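Phosphopantetheine attachment site family protein (Acinetobacter baumannii, PDB 4HKG) probably serves as a free-standing peptidyl carrier protein, tethering intermediates to a phosphopantetheine arm in a non-ribosomal peptide synthetase-like pathway. Local coordinates at residues R15-K20 with G50-L55. Residues are numbered along the deposited sequence; the frame is centred on the assembly and turned at random.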
ATOM      1  N   ARG A  15      -1.952   0.505  -4.924  1.00  8.75           N
ATOM      2  CA  ARG A  15      -3.273   1.040  -5.242  1.00  9.67           C
ATOM      3  C   ARG A  15      -4.243  -0.069  -5.641  1.00  9.68           C
ATOM      4  O   ARG A  15      -5.416  -0.053  -5.252  1.00  9.88           O
ATOM      5  CB  ARG A  15      -3.151   2.090  -6.347  1.00 10.24           C
ATOM      6  CG  ARG A  15      -4.405   2.890  -6.645  1.00 10.54           C
ATOM      7  CD  ARG A  15      -4.097   3.891  -7.767  1.00 16.66           C
ATOM      8  NE  ARG A  15      -5.067   4.975  -7.877  1.00 17.33           N
ATOM      9  CZ  ARG A  15      -4.902   6.035  -8.656  1.00 17.49           C
ATOM     10  NH1 ARG A  15      -3.794   6.154  -9.378  1.00 22.84           N
ATOM     11  NH2 ARG A  15      -5.826   6.980  -8.706  1.00 20.50           N
ATOM     12  N   THR A  16      -3.747  -1.034  -6.405  1.00  8.82           N
ATOM     13  CA  THR A  16      -4.555  -2.172  -6.805  1.00  9.50           C
ATOM     14  C   THR A  16      -4.977  -2.998  -5.594  1.00  9.14           C
ATOM     15  O   THR A  16      -6.145  -3.379  -5.460  1.00  9.33           O
ATOM     16  CB  THR A  16      -3.788  -3.060  -7.812  1.00 10.09           C
ATOM     17  OG1 THR A  16      -3.466  -2.289  -8.977  1.00 14.15           O
ATOM     18  CG2 THR A  16      -4.622  -4.270  -8.211  1.00 12.85           C
ATOM     19  N   LEU A  17      -4.030  -3.276  -4.705  1.00  8.40           N
ATOM     20  CA  LEU A  17      -4.336  -4.028  -3.495  1.00  7.95           C
ATOM     21  C   LEU A  17      -5.364  -3.304  -2.626  1.00  8.32           C
ATOM     22  O   LEU A  17      -6.328  -3.919  -2.140  1.00  8.67           O
ATOM     23  CB  LEU A  17      -3.077  -4.281  -2.662  1.00  9.55           C
ATOM     24  CG  LEU A  17      -2.008  -5.182  -3.273  1.00  8.83           C
ATOM     25  CD1 LEU A  17      -0.777  -5.177  -2.382  1.00 10.13           C
ATOM     26  CD2 LEU A  17      -2.530  -6.592  -3.447  1.00 10.70           C
ATOM     27  N   VAL A  18      -5.158  -2.012  -2.413  1.00  7.78           N
ATOM     28  CA  VAL A  18      -6.054  -1.229  -1.577  1.00 10.05           C
ATOM     29  C   VAL A  18      -7.455  -1.177  -2.183  1.00  8.77           C
ATOM     30  O   VAL A  18      -8.449  -1.404  -1.488  1.00  9.78           O
ATOM     31  CB  VAL A  18      -5.471   0.182  -1.334  1.00  9.25           C
ATOM     32  CG1 VAL A  18      -6.507   1.105  -0.722  1.00 11.21           C
ATOM     33  CG2 VAL A  18      -4.216   0.095  -0.463  1.00 10.08           C
ATOM     34  N   ALA A  19      -7.546  -0.902  -3.479  1.00  9.65           N
ATOM     35  CA  ALA A  19      -8.836  -0.815  -4.157  1.00 10.42           C
ATOM     36  C   ALA A  19      -9.595  -2.139  -4.086  1.00 10.29           C
ATOM     37  O   ALA A  19     -10.808  -2.154  -3.859  1.00 10.58           O
ATOM     38  CB  ALA A  19      -8.648  -0.377  -5.598  1.00 11.29           C
ATOM     39  N   LYS A  20      -8.892  -3.249  -4.276  1.00  9.28           N
ATOM     40  CA  LYS A  20      -9.526  -4.558  -4.204  1.00 10.79           C
ATOM     41  C   LYS A  20     -10.082  -4.821  -2.804  1.00  9.41           C
ATOM     42  O   LYS A  20     -11.189  -5.355  -2.661  1.00 10.92           O
ATOM     43  CB  LYS A  20      -8.545  -5.655  -4.624  1.00 11.19           C
ATOM     44  CG  LYS A  20      -8.280  -5.730  -6.135  1.00 13.84           C
ATOM     45  CD  LYS A  20      -9.267  -6.644  -6.857  1.00 16.28           C
ATOM     46  CE  LYS A  20      -8.960  -6.726  -8.353  1.00 15.26           C
ATOM     47  NZ  LYS A  20      -9.622  -7.910  -8.979  1.00 20.66           N
ATOM     48  N   GLY A  50       0.426  -8.091   4.252  1.00  9.39           N
ATOM     49  CA  GLY A  50       0.685  -9.506   4.051  1.00 10.20           C
ATOM     50  C   GLY A  50       0.838  -9.864   2.583  1.00 10.29           C
ATOM     51  O   GLY A  50       1.698 -10.662   2.201  1.00 11.09           O
ATOM     52  N   ASP A  51      -0.010  -9.274   1.746  1.00  9.77           N
ATOM     53  CA  ASP A  51       0.090  -9.485   0.308  1.00 10.15           C
ATOM     54  C   ASP A  51       1.402  -8.920  -0.237  1.00 10.15           C
ATOM     55  O   ASP A  51       2.057  -9.542  -1.081  1.00 10.98           O
ATOM     56  CB  ASP A  51      -1.115  -8.881  -0.422  1.00  9.89           C
ATOM     57  CG  ASP A  51      -2.372  -9.733  -0.289  1.00 11.17           C
ATOM     58  OD1 ASP A  51      -2.291 -10.862   0.238  1.00 13.43           O
ATOM     59  OD2 ASP A  51      -3.445  -9.290  -0.748  1.00 13.57           O
ATOM     60  N   LEU A  52       1.804  -7.754   0.264  1.00  9.52           N
ATOM     61  CA  LEU A  52       3.084  -7.183  -0.129  1.00  9.89           C
ATOM     62  C   LEU A  52       4.251  -8.073   0.299  1.00 10.75           C
ATOM     63  O   LEU A  52       5.254  -8.163  -0.413  1.00 11.59           O
ATOM     64  CB  LEU A  52       3.243  -5.759   0.406  1.00 10.03           C
ATOM     65  CG  LEU A  52       2.378  -4.709  -0.299  1.00  9.10           C
ATOM     66  CD1 LEU A  52       2.412  -3.394   0.485  1.00 10.66           C
ATOM     67  CD2 LEU A  52       2.802  -4.498  -1.749  1.00 10.10           C
ATOM     68  N   GLU A  53       4.132  -8.744   1.445  1.00 10.85           N
ATOM     69  CA  GLU A  53       5.159  -9.712   1.838  1.00 11.98           C
ATOM     70  C   GLU A  53       5.254 -10.830   0.809  1.00 12.84           C
ATOM     71  O   GLU A  53       6.352 -11.242   0.429  1.00 13.96           O
ATOM     72  CB  GLU A  53       4.874 -10.313   3.210  1.00 12.27           C
ATOM     73  CG  GLU A  53       4.989  -9.324   4.351  1.00 12.66           C
ATOM     74  CD  GLU A  53       4.769  -9.970   5.699  1.00 15.78           C
ATOM     75  OE1 GLU A  53       3.906 -10.871   5.797  1.00 16.58           O
ATOM     76  OE2 GLU A  53       5.471  -9.594   6.661  1.00 15.57           O
ATOM     77  N   ASP A  54       4.097 -11.320   0.364  1.00 12.64           N
ATOM     78  CA  ASP A  54       4.048 -12.371  -0.649  1.00 13.70           C
ATOM     79  C   ASP A  54       4.723 -11.932  -1.942  1.00 14.08           C
ATOM     80  O   ASP A  54       5.389 -12.729  -2.594  1.00 15.65           O
ATOM     81  CB  ASP A  54       2.603 -12.777  -0.964  1.00 14.48           C
ATOM     82  CG  ASP A  54       1.889 -13.408   0.214  1.00 18.71           C
ATOM     83  OD1 ASP A  54       2.560 -13.918   1.137  1.00 18.51           O
ATOM     84  OD2 ASP A  54       0.637 -13.387   0.212  1.00 19.00           O
ATOM     85  N   LEU A  55       4.552 -10.666  -2.313  1.00 13.22           N
ATOM     86  CA  LEU A  55       5.100 -10.151  -3.567  1.00 13.85           C
ATOM     87  C   LEU A  55       6.571  -9.726  -3.489  1.00 17.02           C
ATOM     88  O   LEU A  55       7.276  -9.819  -4.489  1.00 18.11           O
ATOM     89  CB  LEU A  55       4.264  -8.968  -4.071  1.00 13.08           C
ATOM     90  CG  LEU A  55       2.777  -9.205  -4.345  1.00 12.74           C
ATOM     91  CD1 LEU A  55       2.090  -7.899  -4.748  1.00 12.62           C
ATOM     92  CD2 LEU A  55       2.570 -10.264  -5.417  1.00 14.11           C
TER
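Leu17 reaches across from helix 7-22 to touch both Asp51 and Leu52 on helix 42-56, joining two helices of the small helical bundle typical of carrier proteins. The two helix segments are steeply inclined to each other, as their CA traces indicate. Their nearest backbone positions, Leu17 CA and Asp51 CA, are 8.0 Å apart, so the gap is bridged by side chains. Of the 135 Å² buried in total, Leu17 contributes 79 Å², which identifies it as the side chain that carries this sparse interface.

Its two methyls divide the work. With CG anti to the carbonyl carbon (chi1 -66°), the isobutyl group extends toward the facing helix and its fork straddles the boundary between an apolar and a polar neighbour. On the apolar prong, Leu17 CD1 lies 3.7 Å from Leu52 CD2. It is almost as near the branch point, 3.8 Å from Leu52 CG, so it sits beside the fork of that leucine instead of meeting a single methyl. The bond from CA to CB of Leu52 does not aim at helix 7-22; it is the CD2 branch that closes the distance. The same side chain also packs on Ile14, Leu60, Leu74 and Leu78, which places this prong at the margin of the buried core, with helix 71-82 contributing to it.

On the other prong the neighbour is Asp51, and the approach is oblique. No hydrogen bond or salt bridge links the segments, so the contact rests on van der Waals packing. Leu55 stands farther back, 4.6 Å separating its CD1 from Leu17 CD1. Leu17 CD2 rests against the flank of the aspartate, 4.0 Å from Asp51 CB and 3.9 Å from the carboxylate oxygen Asp51 OD2.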